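Local coordinates for protein probable oxidoreductase (Mycobacterium abscessus, PDB 4EYE) that probably acts as an oxidoreductase of the medium-chain dehydrogenase/reductase superfamily, related to quinone oxidoreductases, with a substrate that is not established, at residues L157-G167 with V228-G236. Residues are numbered along the deposited sequence; the frame is centred on the assembly and turned at random.
Sequences LRAGETVLVLG and VDMVVDPIG
L164 sits at the centre of a parallel strand pairing with 230-233, its N giving a nearly straight bond to M230 O (2.8 Å) and its O receiving V232 N (2.7 Å). L166 N to V232 O continues the pattern, and V163, L164 and V165 stand beside M230, V231 and V232. At the other end the chain turns a corner at D229, and T162 O takes two backbone donors, the N atoms of D229 and M230. The carboxylate of D229 ties down the same corner: OD2 turns its anti lone pair to T162 N (2.8 Å, 169° at the hydrogen). E161 OE2 and D229 OD1 are only 4.4 Å apart, a like-charge proximity probably eased by R252, which forms a salt bridge with E161 OE1 and hydrogen-bonds the backbone O of D229.

Apolar side chains clothe both faces. L164 and V231 run alongside each other on one face, L164 CD2 resting on V231 CG2 at 3.8 Å. On the face covered by helix 143-154, V163 CG1 meets V232 CG2, while the M230 chain, extended until it bends at chi3 (-64°), brings CE to L157 CB (4.1 Å). Just past the end of strand 162-165, L166 turns CD1 back on V231 CG1, and its O lies against P234 CD. Here the two central strands of a six-stranded parallel sheet, order 3-2-1-4-5-6, pair as in the Rossmann fold of medium-chain dehydrogenases.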
# COMPACT_ATOMS: atom_id res chain seq x y z
N LEU A 157 -9.62 15.76 1.63
CA LEU A 157 -8.83 16.29 2.74
C LEU A 157 -8.39 17.71 2.46
O LEU A 157 -8.07 18.04 1.33
CB LEU A 157 -7.60 15.42 2.96
CG LEU A 157 -6.69 15.86 4.12
CD1 LEU A 157 -7.39 15.96 5.47
CD2 LEU A 157 -5.46 14.94 4.21
N ARG A 158 -8.39 18.56 3.47
CA ARG A 158 -7.94 19.93 3.28
C ARG A 158 -6.80 20.22 4.23
O ARG A 158 -6.73 19.66 5.32
CB ARG A 158 -9.10 20.90 3.51
CG ARG A 158 -10.19 20.80 2.46
CD ARG A 158 -9.65 21.27 1.12
NE ARG A 158 -10.59 21.12 -0.00
CZ ARG A 158 -10.63 20.07 -0.84
NH1 ARG A 158 -9.83 19.01 -0.68
NH2 ARG A 158 -11.50 20.07 -1.83
N ALA A 159 -5.91 21.12 3.80
CA ALA A 159 -4.86 21.63 4.69
C ALA A 159 -5.49 22.12 6.01
O ALA A 159 -6.54 22.74 6.01
CB ALA A 159 -4.08 22.75 3.99
N GLY A 160 -4.88 21.79 7.14
CA GLY A 160 -5.34 22.28 8.43
C GLY A 160 -6.39 21.40 9.08
O GLY A 160 -6.75 21.63 10.23
N GLU A 161 -6.90 20.38 8.38
CA GLU A 161 -7.81 19.43 9.04
C GLU A 161 -7.04 18.45 9.90
O GLU A 161 -5.83 18.32 9.76
CB GLU A 161 -8.66 18.70 8.00
CG GLU A 161 -9.67 19.62 7.29
CD GLU A 161 -10.63 18.86 6.42
OE1 GLU A 161 -10.19 18.12 5.50
OE2 GLU A 161 -11.86 18.97 6.68
N THR A 162 -7.74 17.76 10.81
CA THR A 162 -7.12 16.75 11.61
C THR A 162 -7.58 15.37 11.20
O THR A 162 -8.80 15.12 11.12
CB THR A 162 -7.44 16.95 13.10
OG1 THR A 162 -6.90 18.19 13.50
CG2 THR A 162 -6.81 15.82 13.93
N VAL A 163 -6.61 14.47 11.00
CA VAL A 163 -6.87 13.12 10.54
C VAL A 163 -6.45 12.13 11.60
O VAL A 163 -5.35 12.22 12.15
CB VAL A 163 -6.12 12.83 9.22
CG1 VAL A 163 -6.38 11.39 8.71
CG2 VAL A 163 -6.52 13.85 8.16
N LEU A 164 -7.36 11.21 11.92
CA LEU A 164 -7.07 10.10 12.78
C LEU A 164 -6.72 8.93 11.87
O LEU A 164 -7.55 8.51 11.06
CB LEU A 164 -8.28 9.70 13.64
CG LEU A 164 -8.14 8.43 14.47
CD1 LEU A 164 -7.09 8.74 15.52
CD2 LEU A 164 -9.47 7.98 15.10
N VAL A 165 -5.53 8.37 12.07
CA VAL A 165 -5.09 7.21 11.30
C VAL A 165 -5.05 6.02 12.26
O VAL A 165 -4.31 6.02 13.24
CB VAL A 165 -3.71 7.38 10.62
CG1 VAL A 165 -3.34 6.09 9.87
CG2 VAL A 165 -3.71 8.59 9.66
N LEU A 166 -5.84 5.00 11.94
CA LEU A 166 -5.85 3.74 12.70
C LEU A 166 -4.91 2.74 12.03
O LEU A 166 -4.50 2.93 10.86
CB LEU A 166 -7.28 3.19 12.75
CG LEU A 166 -8.33 4.08 13.49
CD1 LEU A 166 -9.75 3.58 13.32
CD2 LEU A 166 -8.03 4.08 14.97
N GLY A 167 -4.55 1.67 12.74
CA GLY A 167 -3.58 0.66 12.21
C GLY A 167 -2.31 1.34 11.68
O GLY A 167 -1.81 1.02 10.59
N VAL A 228 -12.20 14.62 15.34
CA VAL A 228 -11.36 14.73 14.14
C VAL A 228 -12.22 14.96 12.93
O VAL A 228 -13.38 14.58 12.90
CB VAL A 228 -10.48 13.49 13.94
CG1 VAL A 228 -9.57 13.35 15.15
CG2 VAL A 228 -11.33 12.25 13.72
N ASP A 229 -11.62 15.53 11.90
CA ASP A 229 -12.34 15.79 10.65
C ASP A 229 -12.47 14.57 9.79
O ASP A 229 -13.44 14.44 9.04
CB ASP A 229 -11.62 16.86 9.89
CG ASP A 229 -11.55 18.14 10.68
OD1 ASP A 229 -12.64 18.67 11.00
OD2 ASP A 229 -10.44 18.61 10.95
N MET A 230 -11.49 13.69 9.90
CA MET A 230 -11.40 12.50 9.09
C MET A 230 -10.75 11.37 9.84
O MET A 230 -9.81 11.57 10.60
CB MET A 230 -10.58 12.80 7.82
CG MET A 230 -10.48 11.61 6.85
SD MET A 230 -9.54 12.08 5.37
CE MET A 230 -10.63 13.34 4.69
N VAL A 231 -11.25 10.17 9.60
CA VAL A 231 -10.66 8.98 10.15
C VAL A 231 -10.27 8.10 8.97
O VAL A 231 -11.06 7.92 8.03
CB VAL A 231 -11.64 8.23 11.09
CG1 VAL A 231 -11.13 6.83 11.39
CG2 VAL A 231 -11.92 9.02 12.37
N VAL A 232 -9.06 7.54 9.01
CA VAL A 232 -8.64 6.49 8.08
C VAL A 232 -8.62 5.17 8.80
O VAL A 232 -7.91 4.99 9.81
CB VAL A 232 -7.27 6.80 7.44
CG1 VAL A 232 -6.78 5.61 6.58
CG2 VAL A 232 -7.37 8.08 6.60
N ASP A 233 -9.42 4.24 8.31
CA ASP A 233 -9.58 2.95 8.97
C ASP A 233 -9.26 1.78 8.04
O ASP A 233 -10.11 1.42 7.22
CB ASP A 233 -11.02 2.80 9.48
CG ASP A 233 -11.23 1.49 10.21
OD1 ASP A 233 -10.23 0.80 10.55
OD2 ASP A 233 -12.41 1.13 10.43
N PRO A 234 -8.03 1.23 8.13
CA PRO A 234 -7.66 0.06 7.34
C PRO A 234 -7.83 -1.25 8.12
O PRO A 234 -7.46 -2.30 7.62
CB PRO A 234 -6.17 0.31 7.06
CG PRO A 234 -5.69 1.13 8.20
CD PRO A 234 -6.89 1.69 8.94
N ILE A 235 -8.42 -1.17 9.31
CA ILE A 235 -8.48 -2.29 10.26
C ILE A 235 -9.87 -2.95 10.31
O ILE A 235 -9.98 -4.17 10.13
CB ILE A 235 -8.05 -1.81 11.68
CG1 ILE A 235 -6.54 -1.46 11.69
CG2 ILE A 235 -8.38 -2.83 12.77
CD1 ILE A 235 -5.61 -2.48 11.01
N GLY A 236 -10.92 -2.15 10.50
CA GLY A 236 -12.27 -2.66 10.82
C GLY A 236 -12.33 -3.22 12.24
O GLY A 236 -13.03 -4.21 12.52